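Local structure of cobalamin biosynthesis protein CobN (7C6O) at residues 702-707 against 806-811; 878-883 against 935-940. The protein is the large, catalytic subunit of cobaltochelatase, which probably inserts cobalt into the corrin ring during cobalamin biosynthesis, an ATP-driven reaction in this enzyme class. All coordinates share one frame; numbering follows the deposited sequence.

Interaction 1: residues 702-707 against 806-811; sequences HILGQN and TEIEQV
Gly705 and Glu807 bring the two backbones together, CA to CA 4.6 Å, where a type II beta turn from Ile703 to Gln706 meets the first turn of helix 807-815. The turn is closed by the bond from Gln706 N to Ile703 O, and Gly705 is its third residue, where the positive phi (82°) favours glycine. Gly705 N donates a straight hydrogen bond to Glu807 OE1 (2.8 Å), arriving on the anti side, 28° out of the carboxylate plane. The same oxygen takes a second, nearly straight bond at its syn lone pair: His702 NE2 to Glu807 OE1, 2.8 Å. This His-carboxylate pair meets in the plane of the imidazole, with the carboxylate turned 78° to the ring. Glu807 reaches His702 and Gly705 on a chain extended beyond CG, while OE2 bonds Thr838 and the backbone N of Leu613, so both oxygens of this buried acid are engaged. The ring of His612 packs nearly parallel to that of His702. Beside the polar group, Ile808 CD1 touches Leu704 O at 3.3 Å, and Ile808 CG1 lies 4.1 Å from Leu704 CB.

Interaction 2: residues 878-883 against 935-940; sequences PRSVGL and DVTVRI
Ser880 and Asp935 stand side by side, with Thr937, on one face of the paired strands; on the other stand Val881, Leu883, Val936 and Val938. The flat groups between these faces are the peptides, joined through N-H and C=O. Between the strands, Val881 N bonds Asp935 O at 2.9 Å, and Val881 O in turn accepts from Thr937 N. Leu883 repeats the pattern: its N-H bonds Thr937 O, and its carbonyl receives Arg939 N. Where the pairing begins, the bond from Asp935 N to Arg879 O is weak and long, 3.4 Å. Val881 thus bonds the residues on either side of Val936, and Leu883 those on either side of Val938, the mark of parallel pairing; the axes of the short strand segments come within 4.5 Å, their directions 20° apart. They are central neighbours in a mixed sheet, flanked by strand 1056-1061 beside 880-885 and strand 995-997 beside 935-940. CA-H groups fill in between the N-H bonds, as Val936 CA does at 3.2 Å from Val881 O.

On the polar face, Ser880 OG, anti to its own N (chi1 178°), is turned along the strand direction and shares a water with Thr937 OG1; the water lies 2.6 Å from Ser880 OG and 2.7 Å from Thr937 OG1. Asp935 CB packs against Ser880 CB at 3.9 Å, while the carboxylate is held by a salt bridge from OD1 to Arg994 and a hydrogen bond from OD2 to His977. Thr937 also touches helix 1044-1051, and helices 896-905 and 853-874 lie against the apolar face, Val901 touching Leu883 and Val936, and Leu866 meeting Val881: an alpha/beta arrangement with helices on both faces.

Interaction 2 is a buried contact within a sheet, whereas interaction 1 is only partly buried and joins a loop turn to the start of a helix. They hold no element in common: their centres lie about 42 Å apart on opposite sides of the chain's centre, their nearest atoms about 28 Å apart, and they follow one another along the sequence. The chemistry differs accordingly. In 702-707 against 806-811, one side-chain carboxylate draws in a ring and a backbone N-H. Between 878-883 and 935-940, repeated backbone hydrogen bonds carry the pairing, and side chains sort into a polar and an apolar face.

Interaction 1: residues 702-707 against 806-811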
ATOM      1  N   HIS A 702      -9.413 -12.655 -13.785  1.00 17.20           N
ATOM      2  CA  HIS A 702     -10.668 -12.140 -13.262  1.00 16.08           C
ATOM      3  C   HIS A 702     -11.273 -11.139 -14.235  1.00 14.88           C
ATOM      4  O   HIS A 702     -10.561 -10.349 -14.862  1.00 17.16           O
ATOM      5  CB  HIS A 702     -10.472 -11.480 -11.897  1.00 16.75           C
ATOM      6  CG  HIS A 702     -11.746 -10.970 -11.297  1.00 16.04           C
ATOM      7  ND1 HIS A 702     -12.800 -11.801 -10.980  1.00 16.65           N
ATOM      8  CD2 HIS A 702     -12.146  -9.717 -10.978  1.00 17.00           C
ATOM      9  CE1 HIS A 702     -13.791 -11.083 -10.482  1.00 17.43           C
ATOM     10  NE2 HIS A 702     -13.421  -9.814 -10.471  1.00 15.23           N
ATOM     11  N   ILE A 703     -12.595 -11.191 -14.369  1.00 13.14           N
ATOM     12  CA  ILE A 703     -13.362 -10.198 -15.111  1.00 13.42           C
ATOM     13  C   ILE A 703     -14.212  -9.434 -14.108  1.00 14.78           C
ATOM     14  O   ILE A 703     -14.934 -10.042 -13.308  1.00 15.54           O
ATOM     15  CB  ILE A 703     -14.233 -10.843 -16.201  1.00 15.68           C
ATOM     16  CG1 ILE A 703     -13.362 -11.559 -17.232  1.00 17.71           C
ATOM     17  CG2 ILE A 703     -15.100  -9.792 -16.890  1.00 17.37           C
ATOM     18  CD1 ILE A 703     -14.162 -12.257 -18.311  1.00 17.51           C
ATOM     19  N   LEU A 704     -14.107  -8.107 -14.142  1.00 14.45           N
ATOM     20  CA  LEU A 704     -14.782  -7.256 -13.171  1.00 15.41           C
ATOM     21  C   LEU A 704     -16.266  -7.593 -13.094  1.00 16.15           C
ATOM     22  O   LEU A 704     -16.955  -7.658 -14.116  1.00 17.61           O
ATOM     23  CB  LEU A 704     -14.584  -5.789 -13.562  1.00 17.48           C
ATOM     24  CG  LEU A 704     -14.353  -4.741 -12.476  1.00 24.49           C
ATOM     25  CD1 LEU A 704     -13.202  -5.151 -11.576  1.00 23.60           C
ATOM     26  CD2 LEU A 704     -14.064  -3.394 -13.122  1.00 23.54           C
ATOM     27  N   GLY A 705     -16.748  -7.838 -11.875  1.00 17.25           N
ATOM     28  CA  GLY A 705     -18.149  -8.122 -11.641  1.00 19.03           C
ATOM     29  C   GLY A 705     -18.582  -9.550 -11.889  1.00 22.55           C
ATOM     30  O   GLY A 705     -19.770  -9.855 -11.719  1.00 22.73           O
ATOM     31  N   GLN A 706     -17.670 -10.438 -12.269  1.00 22.00           N
ATOM     32  CA  GLN A 706     -18.006 -11.809 -12.647  1.00 24.45           C
ATOM     33  C   GLN A 706     -17.568 -12.751 -11.529  1.00 25.30           C
ATOM     34  O   GLN A 706     -16.386 -13.087 -11.415  1.00 21.81           O
ATOM     35  CB  GLN A 706     -17.347 -12.166 -13.977  1.00 27.04           C
ATOM     36  CG  GLN A 706     -17.550 -13.597 -14.429  1.00 35.32           C
ATOM     37  CD  GLN A 706     -16.901 -13.863 -15.771  1.00 40.03           C
ATOM     38  OE1 GLN A 706     -15.948 -14.638 -15.871  1.00 43.64           O
ATOM     39  NE2 GLN A 706     -17.408 -13.213 -16.811  1.00 39.36           N
ATOM     40  N   ASN A 707     -18.523 -13.172 -10.696  1.00 28.58           N
ATOM     41  CA  ASN A 707     -18.190 -14.109  -9.633  0.58 29.25           C
ATOM     42  C   ASN A 707     -18.050 -15.521 -10.202  1.00 28.92           C
ATOM     43  O   ASN A 707     -18.842 -15.929 -11.055  1.00 27.36           O
ATOM     44  CB  ASN A 707     -19.257 -14.088  -8.536  0.58 29.20           C
ATOM     45  CG  ASN A 707     -20.663 -14.244  -9.082  0.58 29.92           C
ATOM     46  OD1 ASN A 707     -21.060 -13.548 -10.017  0.58 28.96           O
ATOM     47  ND2 ASN A 707     -21.423 -15.166  -8.502  0.58 29.27           N
ATOM     48  N   THR A 806     -20.947  -7.561  -7.333  1.00 19.95           N
ATOM     49  CA  THR A 806     -21.283  -6.157  -7.128  1.00 19.56           C
ATOM     50  C   THR A 806     -20.159  -5.208  -7.524  1.00 19.70           C
ATOM     51  O   THR A 806     -20.302  -3.996  -7.337  1.00 19.66           O
ATOM     52  CB  THR A 806     -21.656  -5.898  -5.660  1.00 18.60           C
ATOM     53  OG1 THR A 806     -20.470  -5.888  -4.855  1.00 18.73           O
ATOM     54  CG2 THR A 806     -22.602  -6.972  -5.143  1.00 22.74           C
ATOM     55  N   GLU A 807     -19.054  -5.725  -8.069  1.00 15.75           N
ATOM     56  CA  GLU A 807     -17.883  -4.888  -8.329  1.00 17.84           C
ATOM     57  C   GLU A 807     -18.201  -3.765  -9.310  1.00 15.17           C
ATOM     58  O   GLU A 807     -17.813  -2.611  -9.098  1.00 15.12           O
ATOM     59  CB  GLU A 807     -16.733  -5.748  -8.855  1.00 15.25           C
ATOM     60  CG  GLU A 807     -16.054  -6.594  -7.794  1.00 16.48           C
ATOM     61  CD  GLU A 807     -15.158  -7.661  -8.391  1.00 16.53           C
ATOM     62  OE1 GLU A 807     -15.091  -7.760  -9.637  1.00 14.30           O
ATOM     63  OE2 GLU A 807     -14.525  -8.405  -7.613  1.00 16.08           O
ATOM     64  N   ILE A 808     -18.896  -4.088 -10.400  1.00 15.23           N
ATOM     65  CA  ILE A 808     -19.228  -3.062 -11.382  1.00 17.19           C
ATOM     66  C   ILE A 808     -20.301  -2.131 -10.832  1.00 19.69           C
ATOM     67  O   ILE A 808     -20.271  -0.916 -11.070  1.00 19.86           O
ATOM     68  CB  ILE A 808     -19.650  -3.715 -12.711  1.00 18.45           C
ATOM     69  CG1 ILE A 808     -18.432  -4.335 -13.402  1.00 17.49           C
ATOM     70  CG2 ILE A 808     -20.315  -2.701 -13.621  1.00 18.56           C
ATOM     71  CD1 ILE A 808     -18.743  -4.982 -14.736  1.00 20.18           C
ATOM     72  N   GLU A 809     -21.249  -2.676 -10.067  1.00 20.34           N
ATOM     73  CA  GLU A 809     -22.251  -1.828  -9.429  1.00 21.60           C
ATOM     74  C   GLU A 809     -21.596  -0.803  -8.512  1.00 20.35           C
ATOM     75  O   GLU A 809     -22.038   0.350  -8.442  1.00 17.81           O
ATOM     76  CB  GLU A 809     -23.252  -2.683  -8.654  1.00 22.49           C
ATOM     77  CG  GLU A 809     -24.426  -1.898  -8.081  0.88 26.18           C
ATOM     78  CD  GLU A 809     -25.110  -1.031  -9.127  0.31 27.85           C
ATOM     79  OE1 GLU A 809     -25.178   0.201  -8.931  0.63 29.01           O
ATOM     80  OE2 GLU A 809     -25.568  -1.581 -10.150  0.86 28.72           O
ATOM     81  N   GLN A 810     -20.524  -1.195  -7.816  1.00 19.26           N
ATOM     82  CA  GLN A 810     -19.862  -0.260  -6.912  1.00 18.16           C
ATOM     83  C   GLN A 810     -19.077   0.802  -7.671  1.00 16.55           C
ATOM     84  O   GLN A 810     -18.933   1.927  -7.181  1.00 16.72           O
ATOM     85  CB  GLN A 810     -18.953  -1.015  -5.940  1.00 20.39           C
ATOM     86  CG  GLN A 810     -19.701  -1.782  -4.853  1.00 20.50           C
ATOM     87  CD  GLN A 810     -20.394  -0.871  -3.846  1.00 26.91           C
ATOM     88  OE1 GLN A 810     -20.118   0.327  -3.776  1.00 30.04           O
ATOM     89  NE2 GLN A 810     -21.298  -1.440  -3.060  1.00 31.05           N
ATOM     90  N   VAL A 811     -18.560   0.473  -8.860  1.00 17.04           N
ATOM     91  CA  VAL A 811     -17.971   1.504  -9.711  1.00 14.01           C
ATOM     92  C   VAL A 811     -19.035   2.515 -10.122  1.00 15.63           C
ATOM     93  O   VAL A 811     -18.798   3.728 -10.118  1.00 14.79           O
ATOM     94  CB  VAL A 811     -17.286   0.872 -10.937  1.00 14.97           C
ATOM     95  CG1 VAL A 811     -16.854   1.952 -11.921  1.00 17.26           C
ATOM     96  CG2 VAL A 811     -16.091   0.031 -10.508  1.00 13.96           C
TER

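Interaction 2: residues 878-883 against 935-940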
ATOM      1  N   PRO A 878      26.036 -17.486   7.412  1.00 21.66           N
ATOM      2  CA  PRO A 878      26.262 -16.341   6.528  1.00 19.71           C
ATOM      3  C   PRO A 878      26.613 -15.108   7.347  1.00 20.28           C
ATOM      4  O   PRO A 878      26.007 -14.841   8.387  1.00 22.77           O
ATOM      5  CB  PRO A 878      24.919 -16.177   5.806  1.00 21.51           C
ATOM      6  CG  PRO A 878      23.920 -16.687   6.792  1.00 19.92           C
ATOM      7  CD  PRO A 878      24.604 -17.817   7.534  1.00 18.52           C
ATOM      8  N   ARG A 879      27.617 -14.365   6.878  1.00 19.59           N
ATOM      9  CA  ARG A 879      28.039 -13.169   7.601  1.00 20.19           C
ATOM     10  C   ARG A 879      26.981 -12.076   7.537  1.00 21.45           C
ATOM     11  O   ARG A 879      26.822 -11.310   8.496  1.00 18.47           O
ATOM     12  CB  ARG A 879      29.366 -12.656   7.042  1.00 24.95           C
ATOM     13  CG  ARG A 879      29.300 -12.257   5.576  0.43 30.03           C
ATOM     14  CD  ARG A 879      30.670 -11.955   4.992  0.93 35.58           C
ATOM     15  NE  ARG A 879      30.604 -11.814   3.539  0.78 37.58           N
ATOM     16  CZ  ARG A 879      30.613 -12.838   2.692  0.48 38.98           C
ATOM     17  NH1 ARG A 879      30.685 -14.080   3.151  0.29 39.62           N
ATOM     18  NH2 ARG A 879      30.548 -12.625   1.383  1.00 39.87           N
ATOM     19  N   SER A 880      26.247 -11.997   6.430  1.00 19.31           N
ATOM     20  CA  SER A 880      25.252 -10.956   6.235  1.00 20.03           C
ATOM     21  C   SER A 880      24.181 -11.447   5.275  1.00 17.40           C
ATOM     22  O   SER A 880      24.476 -12.150   4.304  1.00 15.68           O
ATOM     23  CB  SER A 880      25.888  -9.667   5.697  1.00 22.19           C
ATOM     24  OG  SER A 880      24.900  -8.679   5.466  1.00 23.79           O
ATOM     25  N   VAL A 881      22.938 -11.071   5.559  1.00 15.97           N
ATOM     26  CA  VAL A 881      21.797 -11.353   4.698  1.00 16.27           C
ATOM     27  C   VAL A 881      21.302 -10.033   4.127  1.00 14.68           C
ATOM     28  O   VAL A 881      21.112  -9.063   4.870  1.00 17.33           O
ATOM     29  CB  VAL A 881      20.673 -12.069   5.467  1.00 17.38           C
ATOM     30  CG1 VAL A 881      19.430 -12.199   4.598  1.00 14.39           C
ATOM     31  CG2 VAL A 881      21.144 -13.435   5.956  1.00 17.22           C
ATOM     32  N   GLY A 882      21.111  -9.990   2.811  1.00 14.05           N
ATOM     33  CA  GLY A 882      20.449  -8.870   2.166  1.00 13.21           C
ATOM     34  C   GLY A 882      19.005  -9.240   1.888  1.00 14.43           C
ATOM     35  O   GLY A 882      18.725 -10.293   1.312  1.00 15.08           O
ATOM     36  N   LEU A 883      18.090  -8.371   2.317  1.00 12.89           N
ATOM     37  CA  LEU A 883      16.662  -8.645   2.203  1.00 14.02           C
ATOM     38  C   LEU A 883      15.950  -7.448   1.595  1.00 16.92           C
ATOM     39  O   LEU A 883      16.144  -6.312   2.038  1.00 17.65           O
ATOM     40  CB  LEU A 883      16.053  -8.977   3.569  1.00 14.52           C
ATOM     41  CG  LEU A 883      14.565  -9.338   3.577  1.00 11.10           C
ATOM     42  CD1 LEU A 883      14.338 -10.689   2.902  1.00 12.32           C
ATOM     43  CD2 LEU A 883      14.009  -9.341   4.999  1.00 12.48           C
ATOM     44  N   ASP A 935      24.331 -10.157  10.458  1.00 16.66           N
ATOM     45  CA  ASP A 935      24.171  -8.820   9.904  1.00 17.68           C
ATOM     46  C   ASP A 935      23.089  -8.828   8.829  1.00 17.65           C
ATOM     47  O   ASP A 935      22.881  -9.826   8.133  1.00 17.60           O
ATOM     48  CB  ASP A 935      25.497  -8.321   9.325  1.00 16.06           C
ATOM     49  CG  ASP A 935      25.626  -6.805   9.367  1.00 18.05           C
ATOM     50  OD1 ASP A 935      24.655  -6.120   9.747  1.00 18.14           O
ATOM     51  OD2 ASP A 935      26.713  -6.297   9.024  1.00 20.02           O
ATOM     52  N   VAL A 936      22.378  -7.711   8.710  1.00 18.52           N
ATOM     53  CA  VAL A 936      21.301  -7.586   7.733  1.00 16.02           C
ATOM     54  C   VAL A 936      21.426  -6.244   7.026  1.00 17.11           C
ATOM     55  O   VAL A 936      21.530  -5.200   7.677  1.00 18.41           O
ATOM     56  CB  VAL A 936      19.906  -7.714   8.377  1.00 16.96           C
ATOM     57  CG1 VAL A 936      18.823  -7.596   7.310  1.00 15.59           C
ATOM     58  CG2 VAL A 936      19.768  -9.027   9.127  1.00 16.47           C
ATOM     59  N   THR A 937      21.418  -6.274   5.696  1.00 15.38           N
ATOM     60  CA  THR A 937      21.247  -5.086   4.873  1.00 17.14           C
ATOM     61  C   THR A 937      19.853  -5.131   4.268  1.00 16.14           C
ATOM     62  O   THR A 937      19.465  -6.140   3.671  1.00 17.31           O
ATOM     63  CB  THR A 937      22.307  -5.006   3.769  1.00 20.67           C
ATOM     64  OG1 THR A 937      23.595  -4.789   4.358  1.00 21.48           O
ATOM     65  CG2 THR A 937      21.999  -3.863   2.814  1.00 20.16           C
ATOM     66  N   VAL A 938      19.099  -4.050   4.439  1.00 13.43           N
ATOM     67  CA  VAL A 938      17.690  -3.998   4.060  1.00 14.18           C
ATOM     68  C   VAL A 938      17.529  -3.007   2.921  1.00 14.29           C
ATOM     69  O   VAL A 938      17.909  -1.836   3.048  1.00 14.23           O
ATOM     70  CB  VAL A 938      16.797  -3.603   5.245  1.00 15.94           C
ATOM     71  CG1 VAL A 938      15.343  -3.500   4.800  1.00 15.31           C
ATOM     72  CG2 VAL A 938      16.944  -4.601   6.381  1.00 18.47           C
ATOM     73  N   ARG A 939      16.954  -3.468   1.814  1.00 11.81           N
ATOM     74  CA  ARG A 939      16.471  -2.584   0.760  1.00 13.46           C
ATOM     75  C   ARG A 939      14.962  -2.443   0.924  1.00 15.58           C
ATOM     76  O   ARG A 939      14.213  -3.397   0.690  1.00 15.81           O
ATOM     77  CB  ARG A 939      16.828  -3.120  -0.626  1.00 13.36           C
ATOM     78  CG  ARG A 939      16.157  -2.363  -1.769  1.00 13.63           C
ATOM     79  CD  ARG A 939      16.435  -0.856  -1.719  1.00 15.59           C
ATOM     80  NE  ARG A 939      15.737  -0.155  -2.796  1.00 16.28           N
ATOM     81  CZ  ARG A 939      16.183  -0.079  -4.047  1.00 14.19           C
ATOM     82  NH1 ARG A 939      17.336  -0.647  -4.379  1.00 13.24           N
ATOM     83  NH2 ARG A 939      15.479   0.570  -4.968  1.00 13.85           N
ATOM     84  N   ILE A 940      14.520  -1.262   1.346  1.00 15.17           N
ATOM     85  CA  ILE A 940      13.098  -0.958   1.433  1.00 14.58           C
ATOM     86  C   ILE A 940      12.669  -0.321   0.121  1.00 14.00           C
ATOM     87  O   ILE A 940      13.474   0.283  -0.595  1.00 15.72           O
ATOM     88  CB  ILE A 940      12.775  -0.038   2.631  1.00 14.25           C
ATOM     89  CG1 ILE A 940      13.511   1.298   2.501  1.00 15.78           C
ATOM     90  CG2 ILE A 940      13.112  -0.726   3.956  1.00 13.61           C
ATOM     91  CD1 ILE A 940      13.177   2.295   3.600  1.00 15.44           C
TER
HETATM   92  O   HOH W   1      25.725  -6.375   4.564  1.00 17.69           O